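Local coordinates for protein PfkB (Polaromonas sp. JS666, PDB 4DU5) that probably phosphorylates a sugar or a related small molecule at the expense of ATP, at residues I292-D297 against P302-R307; A258-E263 against G267-F272; K55-A60 against V64-A69. All blocks are in the same frame, centred on the assembly; numbering follows the deposited sequence.

Interaction 1: I292-D297 against P302-R307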
loop_
_atom_site.group_PDB
_atom_site.type_symbol
_atom_site.label_atom_id
_atom_site.label_comp_id
_atom_site.label_asym_id
_atom_site.label_seq_id
_atom_site.Cartn_x
_atom_site.Cartn_y
_atom_site.Cartn_z
ATOM N N ILE A 292 24.461 15.556 -17.445
ATOM C CA ILE A 292 24.522 16.477 -16.304
ATOM C C ILE A 292 25.871 16.366 -15.588
ATOM O O ILE A 292 26.548 17.378 -15.336
ATOM C CB ILE A 292 23.331 16.250 -15.339
ATOM C CG1 ILE A 292 22.023 16.705 -16.013
ATOM C CG2 ILE A 292 23.542 16.932 -13.930
ATOM C CD1 ILE A 292 20.857 16.693 -15.067
ATOM N N SER A 293 26.299 15.146 -15.312
ATOM C CA SER A 293 27.562 14.998 -14.623
ATOM C C SER A 293 28.747 15.497 -15.458
ATOM O O SER A 293 29.646 16.125 -14.927
ATOM C CB SER A 293 27.766 13.568 -14.136
ATOM O OG SER A 293 27.860 12.681 -15.230
ATOM N N ALA A 294 28.767 15.231 -16.759
ATOM C CA ALA A 294 29.910 15.687 -17.562
ATOM C C ALA A 294 30.052 17.229 -17.578
ATOM O O ALA A 294 31.149 17.763 -17.354
ATOM C CB ALA A 294 29.847 15.117 -18.961
ATOM N N LEU A 295 28.947 17.940 -17.811
ATOM C CA LEU A 295 28.963 19.404 -17.891
ATOM C C LEU A 295 29.369 20.017 -16.547
ATOM O O LEU A 295 30.013 21.060 -16.478
ATOM C CB LEU A 295 27.577 19.906 -18.276
ATOM C CG LEU A 295 27.032 20.238 -19.672
ATOM C CD1 LEU A 295 27.964 19.881 -20.797
ATOM C CD2 LEU A 295 25.686 19.527 -19.833
ATOM N N LEU A 296 28.978 19.375 -15.464
ATOM C CA LEU A 296 29.340 19.871 -14.163
ATOM C C LEU A 296 30.780 19.485 -13.840
ATOM O O LEU A 296 31.433 20.152 -13.057
ATOM C CB LEU A 296 28.348 19.347 -13.113
ATOM C CG LEU A 296 27.239 20.240 -12.502
ATOM C CD1 LEU A 296 27.080 21.610 -13.119
ATOM C CD2 LEU A 296 25.904 19.519 -12.482
ATOM N N ASP A 297 31.254 18.413 -14.471
ATOM C CA ASP A 297 32.626 17.924 -14.381
ATOM C C ASP A 297 33.572 18.804 -15.205
ATOM O O ASP A 297 34.792 18.584 -15.203
ATOM C CB ASP A 297 32.719 16.482 -14.930
ATOM C CG ASP A 297 32.345 15.376 -13.888
ATOM O OD1 ASP A 297 31.949 15.646 -12.727
ATOM O OD2 ASP A 297 32.456 14.182 -14.238
ATOM N N PRO A 302 29.885 18.124 -26.466
ATOM C CA PRO A 302 29.849 16.887 -27.276
ATOM C C PRO A 302 30.336 15.634 -26.541
ATOM O O PRO A 302 29.834 14.543 -26.807
ATOM C CB PRO A 302 30.783 17.202 -28.466
ATOM C CG PRO A 302 30.970 18.657 -28.446
ATOM C CD PRO A 302 30.890 19.063 -26.993
ATOM N N GLU A 303 31.304 15.784 -25.639
ATOM C CA GLU A 303 31.753 14.651 -24.825
ATOM C C GLU A 303 30.720 14.319 -23.724
ATOM O O GLU A 303 30.680 13.180 -23.225
ATOM C CB GLU A 303 33.131 14.915 -24.213
ATOM C CG GLU A 303 34.226 15.450 -25.195
ATOM C CD GLU A 303 34.450 16.985 -25.076
ATOM O OE1 GLU A 303 33.464 17.748 -25.218
ATOM O OE2 GLU A 303 35.607 17.427 -24.817
ATOM N N ALA A 304 29.886 15.304 -23.364
ATOM C CA ALA A 304 28.882 15.126 -22.335
ATOM C C ALA A 304 27.746 14.281 -22.876
ATOM O O ALA A 304 27.261 13.327 -22.183
ATOM C CB ALA A 304 28.358 16.440 -21.841
ATOM N N VAL A 305 27.325 14.613 -24.102
ATOM C CA VAL A 305 26.258 13.837 -24.745
ATOM C C VAL A 305 26.671 12.385 -24.949
ATOM O O VAL A 305 25.840 11.492 -24.863
ATOM C CB VAL A 305 25.833 14.448 -26.074
ATOM C CG1 VAL A 305 24.602 13.769 -26.593
ATOM C CG2 VAL A 305 25.585 15.912 -25.892
ATOM N N LYS A 306 27.955 12.141 -25.199
ATOM C CA LYS A 306 28.353 10.758 -25.396
ATOM C C LYS A 306 28.383 10.031 -24.070
ATOM O O LYS A 306 27.958 8.870 -24.000
ATOM C CB LYS A 306 29.646 10.576 -26.203
ATOM C CG LYS A 306 30.930 10.809 -25.453
ATOM C CD LYS A 306 31.937 9.711 -25.684
ATOM C CE LYS A 306 32.035 9.345 -27.143
ATOM N NZ LYS A 306 33.302 8.564 -27.342
ATOM N N ARG A 307 28.822 10.718 -23.010
ATOM C CA ARG A 307 28.659 10.106 -21.682
ATOM C C ARG A 307 27.173 9.768 -21.446
ATOM O O ARG A 307 26.822 8.603 -21.215
ATOM C CB ARG A 307 29.217 10.948 -20.541
ATOM C CG ARG A 307 29.100 10.206 -19.200
ATOM C CD ARG A 307 29.415 11.056 -18.032
ATOM N NE ARG A 307 30.800 11.501 -18.052
ATOM C CZ ARG A 307 31.324 12.384 -17.199
ATOM N NH1 ARG A 307 30.577 12.960 -16.268
ATOM N NH2 ARG A 307 32.599 12.702 -17.273
#
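Arg307 reaches across from one helix and spends one nitrogen, NH1, on two acceptors of the other. The bond from Arg307 NH1 to Ser293 OG is 2.9 Å long and lies almost in the guanidinium plane. The second, NH1 to Asp297 OD2 at 3.0 Å, belongs to a salt bridge in which the nitrogen comes from above the carboxylate; the two planes stand 65° apart, and NH2 adds only a weak bond to the same oxygen. With CG anti to the backbone N (chi1 -176°) the chain runs out extended and then bends at chi3, which lays the guanidinium flat against Ala294, whose CB sits 3.5 Å above the plane over its centre. That methyl thus fills one face while Ser293 and Asp297 line the edge. Further along the interface, Ala294 CB meets Ala304 CB at 3.5 Å, and Leu295 CD1 lies 3.6 Å from Ala304 CB.

In the second shell, Ser293 OG also bonds to the carbonyl of Val289 one turn back in its own helix. Asp297 OD2 has a second salt-bridge partner in Arg328, so two arginines share this carboxylate, whose negative charge probably favours both. Leu299, in the intervening loop, packs on both Ala294 and Arg307.

Small residues where the backbones come closest let the short axes approach to 8.2 Å at 150°. This is an antiparallel helical hairpin joining helices 283-296 and 301-316 near the C-terminal end of the alpha/beta core of a pfkB-family kinase.

Interaction 2: A258-E263 against G267-F272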
loop_
_atom_site.group_PDB
_atom_site.type_symbol
_atom_site.label_atom_id
_atom_site.label_comp_id
_atom_site.label_asym_id
_atom_site.label_seq_id
_atom_site.Cartn_x
_atom_site.Cartn_y
_atom_site.Cartn_z
ATOM N N ALA A 258 22.068 11.109 -30.120
ATOM C CA ALA A 258 21.455 12.374 -29.740
ATOM C C ALA A 258 21.783 13.488 -30.706
ATOM O O ALA A 258 22.723 13.376 -31.469
ATOM C CB ALA A 258 21.887 12.761 -28.327
ATOM N N TYR A 259 20.988 14.552 -30.662
ATOM C CA TYR A 259 21.275 15.820 -31.317
ATOM C C TYR A 259 21.391 16.891 -30.262
ATOM O O TYR A 259 20.535 16.990 -29.375
ATOM C CB TYR A 259 20.105 16.243 -32.188
ATOM C CG TYR A 259 20.275 17.611 -32.832
ATOM C CD1 TYR A 259 21.203 17.798 -33.855
ATOM C CD2 TYR A 259 19.499 18.694 -32.448
ATOM C CE1 TYR A 259 21.365 19.011 -34.479
ATOM C CE2 TYR A 259 19.651 19.946 -33.073
ATOM C CZ TYR A 259 20.593 20.086 -34.097
ATOM O OH TYR A 259 20.788 21.281 -34.753
ATOM N N PHE A 260 22.408 17.730 -30.378
ATOM C CA PHE A 260 22.533 18.816 -29.437
ATOM C C PHE A 260 22.521 20.154 -30.138
ATOM O O PHE A 260 23.035 20.271 -31.262
ATOM C CB PHE A 260 23.762 18.652 -28.552
ATOM C CG PHE A 260 25.032 18.872 -29.246
ATOM C CD1 PHE A 260 25.544 20.145 -29.398
ATOM C CD2 PHE A 260 25.735 17.825 -29.724
ATOM C CE1 PHE A 260 26.740 20.360 -30.036
ATOM C CE2 PHE A 260 26.930 18.020 -30.351
ATOM C CZ PHE A 260 27.427 19.285 -30.508
ATOM N N ASP A 261 21.935 21.153 -29.476
ATOM C CA ASP A 261 21.775 22.497 -30.041
ATOM C C ASP A 261 22.013 23.493 -28.931
ATOM O O ASP A 261 21.154 23.717 -28.078
ATOM C CB ASP A 261 20.375 22.667 -30.671
ATOM C CG ASP A 261 20.057 24.106 -31.084
ATOM O OD1 ASP A 261 20.855 25.048 -30.900
ATOM O OD2 ASP A 261 18.967 24.310 -31.631
ATOM N N GLY A 262 23.191 24.097 -28.951
ATOM C CA GLY A 262 23.590 25.000 -27.886
ATOM C C GLY A 262 24.269 26.210 -28.443
ATOM O O GLY A 262 24.475 26.293 -29.638
ATOM N N GLU A 263 24.643 27.121 -27.548
ATOM C CA GLU A 263 25.183 28.441 -27.874
ATOM C C GLU A 263 26.522 28.399 -28.624
ATOM O O GLU A 263 26.762 29.234 -29.486
ATOM C CB GLU A 263 25.357 29.263 -26.588
ATOM C CG GLU A 263 24.170 30.110 -26.142
ATOM C CD GLU A 263 24.372 30.731 -24.734
ATOM O OE1 GLU A 263 23.715 31.763 -24.443
ATOM O OE2 GLU A 263 25.178 30.184 -23.919
ATOM N N GLY A 267 25.195 19.645 -33.334
ATOM C CA GLY A 267 25.896 18.428 -33.690
ATOM C C GLY A 267 25.108 17.160 -33.464
ATOM O O GLY A 267 23.980 17.206 -33.028
ATOM N N ARG A 268 25.692 16.019 -33.797
ATOM C CA ARG A 268 25.082 14.733 -33.486
ATOM C C ARG A 268 26.134 13.902 -32.810
ATOM O O ARG A 268 27.328 14.089 -33.045
ATOM C CB ARG A 268 24.553 14.006 -34.723
ATOM C CG ARG A 268 23.820 14.904 -35.662
ATOM C CD ARG A 268 22.656 14.214 -36.336
ATOM N NE ARG A 268 21.689 15.199 -36.835
ATOM C CZ ARG A 268 20.376 14.979 -36.967
ATOM N NH1 ARG A 268 19.861 13.794 -36.640
ATOM N NH2 ARG A 268 19.574 15.946 -37.417
ATOM N N VAL A 269 25.683 13.023 -31.932
ATOM C CA VAL A 269 26.549 12.038 -31.341
ATOM C C VAL A 269 25.997 10.642 -31.635
ATOM O O VAL A 269 24.800 10.385 -31.476
ATOM C CB VAL A 269 26.735 12.300 -29.853
ATOM C CG1 VAL A 269 27.491 11.129 -29.162
ATOM C CG2 VAL A 269 27.431 13.656 -29.667
ATOM N N ALA A 270 26.891 9.760 -32.083
ATOM C CA ALA A 270 26.535 8.417 -32.542
ATOM C C ALA A 270 25.646 7.608 -31.571
ATOM O O ALA A 270 24.545 7.153 -31.938
ATOM C CB ALA A 270 27.806 7.629 -32.922
ATOM N N GLY A 271 26.097 7.422 -30.345
ATOM C CA GLY A 271 25.313 6.579 -29.473
ATOM C C GLY A 271 25.626 5.120 -29.734
ATOM O O GLY A 271 25.863 4.718 -30.874
ATOM N N PHE A 272 25.598 4.331 -28.661
ATOM C CA PHE A 272 26.198 2.992 -28.603
ATOM C C PHE A 272 25.169 1.892 -28.907
ATOM O O PHE A 272 23.973 2.178 -29.075
ATOM C CB PHE A 272 26.833 2.776 -27.217
ATOM C CG PHE A 272 27.889 3.799 -26.849
ATOM C CD1 PHE A 272 27.556 5.149 -26.686
ATOM C CD2 PHE A 272 29.215 3.399 -26.626
ATOM C CE1 PHE A 272 28.522 6.085 -26.338
ATOM C CE2 PHE A 272 30.196 4.320 -26.281
ATOM C CZ PHE A 272 29.852 5.672 -26.133
#
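Phe260 lies across the backbone of Gly267, its ring face turned to the glycine: Gly267 N stands 3.6 Å above the ring centre, and CA makes a CH-pi contact at 3.9 Å from the centroid. A chi1 of 71°, with CG between the backbone N and carbonyl carbon, folds the ring over the neighbouring strand, where it would leave little room for a side chain at Gly267. The edge of the same ring, at CE2, meets Val269 CG2 at 4.4 Å. Were Phe260 replaced by an alanine, Gly267 would probably lose this cover and Val269 its aromatic neighbour.

On the reverse face of the sheet, the Tyr259 ring meets the Gly267 carbonyl obliquely, and its CD1 lies over one face of the Arg268 guanidinium, 4.0 Å from Arg268 NE. The charged end of Arg268 finds its partner in Glu235 of helix 234-243, which also packs on Tyr259.

Four backbone bonds fix the pairing. Ala258 and Val269 exchange a reciprocal set, N to O 3.1 Å and O to N 3.0 Å, and Phe260 and Gly267 do the same; Tyr259 and Arg268 form the non-hydrogen-bonded pair between them. Helix 301-316 covers the side bearing Ala258 and Val269. The two strands make a beta hairpin that ends the large mixed sheet of the ribokinase-like core, with strand 265-269 outermost.

Interaction 3: K55-A60 against V64-A69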
loop_
_atom_site.group_PDB
_atom_site.type_symbol
_atom_site.label_atom_id
_atom_site.label_comp_id
_atom_site.label_asym_id
_atom_site.label_seq_id
_atom_site.Cartn_x
_atom_site.Cartn_y
_atom_site.Cartn_z
ATOM N N LYS A 55 12.111 -6.046 -3.045
ATOM C CA LYS A 55 12.211 -4.614 -2.745
ATOM C C LYS A 55 13.201 -3.824 -3.629
ATOM O O LYS A 55 14.395 -4.150 -3.720
ATOM C CB LYS A 55 12.604 -4.388 -1.267
ATOM C CG LYS A 55 11.458 -4.345 -0.288
ATOM C CD LYS A 55 11.566 -3.141 0.651
ATOM C CE LYS A 55 12.092 -3.468 2.060
ATOM N NZ LYS A 55 13.562 -3.662 2.014
ATOM N N ARG A 56 12.704 -2.755 -4.241
ATOM C CA ARG A 56 13.580 -1.776 -4.878
ATOM C C ARG A 56 13.034 -0.351 -4.680
ATOM O O ARG A 56 12.015 -0.142 -4.032
ATOM C CB ARG A 56 13.813 -2.118 -6.376
ATOM N N THR A 57 13.743 0.609 -5.255
ATOM C CA THR A 57 13.396 2.020 -5.269
ATOM C C THR A 57 12.785 2.390 -6.625
ATOM O O THR A 57 13.127 1.791 -7.642
ATOM C CB THR A 57 14.687 2.819 -5.040
ATOM O OG1 THR A 57 14.892 2.956 -3.631
ATOM C CG2 THR A 57 14.698 4.222 -5.749
ATOM N N ALA A 58 11.918 3.378 -6.627
ATOM C CA ALA A 58 11.388 3.937 -7.835
ATOM C C ALA A 58 11.362 5.432 -7.718
ATOM O O ALA A 58 11.330 5.934 -6.679
ATOM C CB ALA A 58 9.999 3.426 -8.073
ATOM N N GLY A 59 11.355 6.136 -8.816
ATOM C CA GLY A 59 11.089 7.540 -8.849
ATOM C C GLY A 59 12.115 8.293 -9.601
ATOM O O GLY A 59 13.256 8.273 -9.252
ATOM N N ALA A 60 11.669 9.066 -10.562
ATOM C CA ALA A 60 12.485 9.593 -11.617
ATOM C C ALA A 60 13.585 10.493 -11.153
ATOM O O ALA A 60 14.689 10.434 -11.596
ATOM C CB ALA A 60 11.599 10.354 -12.559
ATOM N N VAL A 64 17.887 9.517 -10.997
ATOM C CA VAL A 64 18.919 10.413 -11.494
ATOM C C VAL A 64 19.909 10.753 -10.355
ATOM O O VAL A 64 21.148 10.830 -10.560
ATOM C CB VAL A 64 18.315 11.685 -12.194
ATOM C CG1 VAL A 64 19.337 12.776 -12.431
ATOM C CG2 VAL A 64 17.739 11.320 -13.491
ATOM N N ALA A 65 19.351 10.935 -9.153
ATOM C CA ALA A 65 20.140 11.291 -7.992
ATOM C C ALA A 65 21.122 10.165 -7.643
ATOM O O ALA A 65 22.272 10.415 -7.439
ATOM C CB ALA A 65 19.245 11.635 -6.854
ATOM N N ILE A 66 20.667 8.932 -7.606
ATOM C CA ILE A 66 21.531 7.756 -7.384
ATOM C C ILE A 66 22.707 7.597 -8.388
ATOM O O ILE A 66 23.788 7.162 -8.028
ATOM C CB ILE A 66 20.684 6.458 -7.482
ATOM C CG1 ILE A 66 19.537 6.430 -6.461
ATOM C CG2 ILE A 66 21.568 5.208 -7.425
ATOM C CD1 ILE A 66 18.832 5.042 -6.381
ATOM N N GLY A 67 22.467 7.900 -9.652
ATOM C CA GLY A 67 23.522 7.875 -10.661
ATOM C C GLY A 67 24.555 8.972 -10.493
ATOM O O GLY A 67 25.743 8.687 -10.419
ATOM N N LEU A 68 24.105 10.225 -10.443
ATOM C CA LEU A 68 24.964 11.332 -10.067
ATOM C C LEU A 68 25.737 11.108 -8.787
ATOM O O LEU A 68 26.876 11.550 -8.705
ATOM C CB LEU A 68 24.180 12.618 -9.879
ATOM C CG LEU A 68 23.320 13.209 -10.970
ATOM C CD1 LEU A 68 22.700 14.507 -10.442
ATOM C CD2 LEU A 68 24.117 13.460 -12.248
ATOM N N ALA A 69 25.135 10.486 -7.771
ATOM C CA ALA A 69 25.858 10.216 -6.523
ATOM C C ALA A 69 26.915 9.103 -6.694
ATOM O O ALA A 69 28.022 9.172 -6.124
ATOM C CB ALA A 69 24.919 9.898 -5.404
#
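The torsions of Thr57 and Ile66 aim two methyls at each other across the bend between strand and helix. In Thr57 a chi1 of -87° sets OG1 beside the backbone N and sends CG2 out roughly opposite that nitrogen, toward the helix. Ile66 answers with an extended outer chain (chi2 -170°), which carries CD1 to 4.3 Å from Thr57 CG2. The touch is a loose apolar one between the ends of two branches, and Met94 of helix 85-95 packs on both residues.

Nearer the turn, Val64 directs CG1 anti to its backbone N, which leaves CG2 on the nitrogen side, 3.7 Å from Ala60 O. Val64 N also donates a weak bond to Ala60 O, 3.4 Å long and fairly straight at 163°, the i to i+4 link of the opening helical turn. Val289 of helix 283-296 also packs on Val64.

Gly59 makes the change of direction possible. Its phi of 129° would press a side chain against the preceding carbonyl, so the position calls for glycine. It is also the N-cap residue of helix 60-70, and its O is hydrogen-bonded by the Thr62 hydroxyl.

Midway along strand 52-58, Lys55 NZ bonds to the Glu48 and Ala50 carbonyls of the second subunit. Strand 52-58 belongs to the small four-stranded sheet, and helix 60-70 to the core, so this glycine-containing strand-to-helix junction is consistent with the lid hinge of ribokinase-like kinases.

Interactions 1 and 2 are neighbours, their centres 11 Å apart, and helix 301-316 serves both: one side pairs with helix 283-296, while another rests on the hairpin, with Val305 CG1 3.4 Å from Ala258 CB and Lys306 CB 3.7 Å from Val269 CG1. Helix 283-296 in turn connects interaction 1 with interaction 3, about 19 Å away between centres, through Ile292 CG2, which lies 3.9 Å from Leu68 CD2. Interactions 2 and 3 do not touch; their nearest atoms are about 15 Å apart. In relatives the substrate binds between lid and core; interaction 3, centred about 9 Å from the chain's centre, is probably nearest that cleft, interactions 1 and 2 (about 16 and 20 Å) farther.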